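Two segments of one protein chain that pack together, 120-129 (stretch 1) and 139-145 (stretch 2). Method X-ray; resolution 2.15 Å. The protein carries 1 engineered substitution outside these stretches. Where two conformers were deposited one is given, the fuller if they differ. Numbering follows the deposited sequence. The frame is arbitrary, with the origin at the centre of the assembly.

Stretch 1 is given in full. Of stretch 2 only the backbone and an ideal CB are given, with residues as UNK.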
# COMPACT_ATOMS: atom_id res chain seq x y z
N SER A 120 4.27 -16.62 -39.62
CA SER A 120 3.69 -15.76 -40.64
C SER A 120 2.46 -16.42 -41.23
O SER A 120 1.50 -15.73 -41.55
CB SER A 120 4.68 -15.48 -41.77
OG SER A 120 5.82 -14.84 -41.24
N TYR A 121 2.55 -17.73 -41.45
CA TYR A 121 1.47 -18.44 -42.11
C TYR A 121 0.34 -18.79 -41.14
O TYR A 121 -0.84 -18.65 -41.52
CB TYR A 121 1.99 -19.70 -42.79
CG TYR A 121 3.05 -19.40 -43.82
CD1 TYR A 121 2.79 -18.49 -44.85
CD2 TYR A 121 4.36 -19.80 -43.61
CE1 TYR A 121 3.77 -18.13 -45.76
CE2 TYR A 121 5.35 -19.45 -44.52
CZ TYR A 121 5.04 -18.61 -45.58
OH TYR A 121 6.00 -18.23 -46.49
N HIS A 122 0.68 -19.01 -39.87
CA HIS A 122 -0.33 -18.98 -38.81
C HIS A 122 -1.12 -17.67 -38.81
O HIS A 122 -2.35 -17.70 -38.76
CB HIS A 122 0.30 -19.12 -37.43
CG HIS A 122 0.89 -20.47 -37.20
ND1 HIS A 122 1.82 -20.70 -36.21
CD2 HIS A 122 0.63 -21.66 -37.76
CE1 HIS A 122 2.09 -22.00 -36.15
NE2 HIS A 122 1.40 -22.60 -37.11
N SER A 123 -0.42 -16.54 -38.87
CA SER A 123 -1.10 -15.25 -38.88
C SER A 123 -2.01 -15.11 -40.10
O SER A 123 -3.07 -14.49 -40.02
CB SER A 123 -0.08 -14.09 -38.85
OG SER A 123 0.54 -14.09 -37.58
N LEU A 124 -1.47 -15.50 -41.26
CA LEU A 124 -2.24 -15.43 -42.49
C LEU A 124 -3.54 -16.19 -42.29
O LEU A 124 -4.61 -15.67 -42.58
CB LEU A 124 -1.45 -16.01 -43.67
CG LEU A 124 -2.22 -16.15 -44.98
CD1 LEU A 124 -2.76 -14.80 -45.44
CD2 LEU A 124 -1.34 -16.72 -46.06
N GLY A 125 -3.46 -17.41 -41.78
CA GLY A 125 -4.66 -18.18 -41.52
C GLY A 125 -5.61 -17.48 -40.56
O GLY A 125 -6.84 -17.56 -40.75
N GLN A 126 -5.07 -16.98 -39.44
CA GLN A 126 -5.86 -16.24 -38.47
C GLN A 126 -6.57 -15.08 -39.16
O GLN A 126 -7.74 -14.81 -38.87
CB GLN A 126 -5.00 -15.70 -37.31
CG GLN A 126 -4.42 -16.78 -36.40
CD GLN A 126 -3.27 -16.31 -35.50
OE1 GLN A 126 -3.02 -15.11 -35.31
NE2 GLN A 126 -2.52 -17.28 -34.99
N ALA A 127 -5.87 -14.35 -40.02
CA ALA A 127 -6.48 -13.18 -40.68
C ALA A 127 -7.60 -13.65 -41.61
O ALA A 127 -8.60 -12.97 -41.76
CB ALA A 127 -5.44 -12.38 -41.45
N ALA A 128 -7.41 -14.79 -42.27
CA ALA A 128 -8.44 -15.33 -43.15
C ALA A 128 -9.66 -15.76 -42.36
O ALA A 128 -10.79 -15.47 -42.76
CB ALA A 128 -7.90 -16.50 -43.94
N ALA A 129 -9.46 -16.32 -41.17
CA ALA A 129 -10.58 -16.70 -40.30
C ALA A 129 -11.36 -15.49 -39.81
O ALA A 129 -12.58 -15.51 -39.72
CB ALA A 129 -10.06 -17.47 -39.10
N UNK A 139 -17.44 -20.79 -47.34
CA UNK A 139 -16.44 -21.48 -48.14
C UNK A 139 -15.35 -20.50 -48.53
O UNK A 139 -15.61 -19.50 -49.19
CB UNK A 139 -17.07 -22.12 -49.38
N UNK A 140 -14.17 -20.71 -47.98
CA UNK A 140 -13.09 -19.78 -48.25
C UNK A 140 -11.90 -20.47 -48.87
O UNK A 140 -11.79 -21.70 -48.83
CB UNK A 140 -12.67 -19.07 -46.96
N UNK A 141 -10.98 -19.65 -49.36
CA UNK A 141 -9.73 -20.16 -49.91
C UNK A 141 -8.62 -19.25 -49.43
O UNK A 141 -8.81 -18.05 -49.31
CB UNK A 141 -9.77 -20.23 -51.44
N UNK A 142 -7.43 -19.81 -49.38
CA UNK A 142 -6.25 -19.05 -49.08
C UNK A 142 -5.17 -19.45 -50.06
O UNK A 142 -4.95 -20.64 -50.31
CB UNK A 142 -5.80 -19.26 -47.63
N UNK A 143 -4.40 -18.44 -50.45
CA UNK A 143 -3.23 -18.62 -51.28
C UNK A 143 -2.14 -17.59 -50.96
O UNK A 143 -2.43 -16.54 -50.39
CB UNK A 143 -3.62 -18.53 -52.76
N UNK A 144 -0.91 -17.86 -51.37
CA UNK A 144 0.18 -16.87 -51.34
C UNK A 144 0.28 -16.14 -52.66
O UNK A 144 0.09 -16.73 -53.71
CB UNK A 144 1.52 -17.54 -51.02
N UNK A 145 0.58 -14.85 -52.63
CA UNK A 145 0.73 -14.10 -53.86
C UNK A 145 1.93 -14.61 -54.63
O UNK A 145 1.96 -14.53 -55.85
CB UNK A 145 0.87 -12.60 -53.57

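Stretch 1 is a helix in which the amides of Leu124 to Ala129 bond to the carbonyls four residues earlier, such as Ala128 N to Leu124 O at 3.0 Å. What it offers the neighbouring strand is apolar: Leu124 and Ala128 point toward it, and Tyr121 points sideways, but the end of its side chain comes nearer. The two elements run nearly antiparallel, at 150°, with axes 9.7 Å apart at closest approach, and side chains from both stretches meet in the space between them.

Position 139 lies past the reach of the helix stretch; its ideal CB has nothing of stretch 1 within 5.5 Å. The contact sets no rule here, and polar or apolar residues would serve equally. It is Asn139, whose ND2 is hydrogen-bonded elsewhere in the structure.

At position 140 the CA-to-CB bond points toward the helix, and phi/psi of -122/168 is extended, which beta-branched residues tolerate well. Yet the ideal CB finds no atom of stretch 1 within 5.5 Å, so a short side chain would leave the gap open. Ala128 offers only a methyl and a carbonyl oxygen already near the end of the visible helix; isoleucine, leucine or methionine would suit. The residue is Ile140, with chi1 in p and chi2 in t. Its CD1 comes 4.5 Å from Ala128 CB and 4.3 Å from Ala128 O, a loose contact made by the tip of a long side chain.

Position 141 points away, as strand alternation requires, and small or large, polar or apolar residues are all compatible with this contact. It is Ala141, which makes no contact with the helix.

Position 142 is where the backbones come nearest, with its CA 7.3 Å from Ala128 CA. The CB points toward the helix, and the ideal CB stands 5.1 Å from Ala128 CB and 5.4 Å from Leu124 CD2. That leaves room for about one more layer of carbon. Valine or isoleucine fits the extended backbone, and a polar group would find no partner among these carbons. It is Val142, chi1 in t, and its fork spans two helix residues: CG2 lies 3.8 Å from Ala128 CB, while CG1 lies 3.8 Å from Leu124 CD2.

Position 143 points away again, so the same wide range is compatible with the contact. Ala143 meets the helix only through its backbone, where its O is 4.5 Å from Leu124 CD2.

Position 144 turns back toward the helix, but its ideal CB has nothing of stretch 1 within 5.5 Å. Leu124 and Tyr121 wait farther in, so reach is needed: leucine, methionine or isoleucine. The deposited Leu144, chi1 in m and chi2 in t, brings CD2 to 3.6 Å from Leu124 CD2 and 3.9 Å from Tyr121 CE1, approaching that ring obliquely. One methyl thus joins two residues a helical turn apart.

Position 145 leaves the strand, its phi/psi of -66/-29 no longer extended, and lies out of reach. Many residues could stand there; it is Ala145.

Stretch 2, residues 139-145: NIAVALA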
# COMPACT_ATOMS: atom_id res chain seq x y z
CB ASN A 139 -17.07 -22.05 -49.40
CG ASN A 139 -18.30 -22.86 -49.11
OD1 ASN A 139 -19.40 -22.50 -49.54
ND2 ASN A 139 -18.15 -23.96 -48.37
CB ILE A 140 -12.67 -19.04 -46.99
CG1 ILE A 140 -11.90 -19.94 -46.04
CG2 ILE A 140 -13.89 -18.44 -46.31
CD1 ILE A 140 -11.34 -19.19 -44.85
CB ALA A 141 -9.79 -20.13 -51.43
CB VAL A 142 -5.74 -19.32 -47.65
CG1 VAL A 142 -4.48 -18.51 -47.36
CG2 VAL A 142 -6.81 -18.97 -46.64
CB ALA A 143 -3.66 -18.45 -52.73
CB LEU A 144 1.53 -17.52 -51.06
CG LEU A 144 1.58 -18.36 -49.79
CD1 LEU A 144 2.98 -18.91 -49.56
CD2 LEU A 144 1.16 -17.51 -48.59
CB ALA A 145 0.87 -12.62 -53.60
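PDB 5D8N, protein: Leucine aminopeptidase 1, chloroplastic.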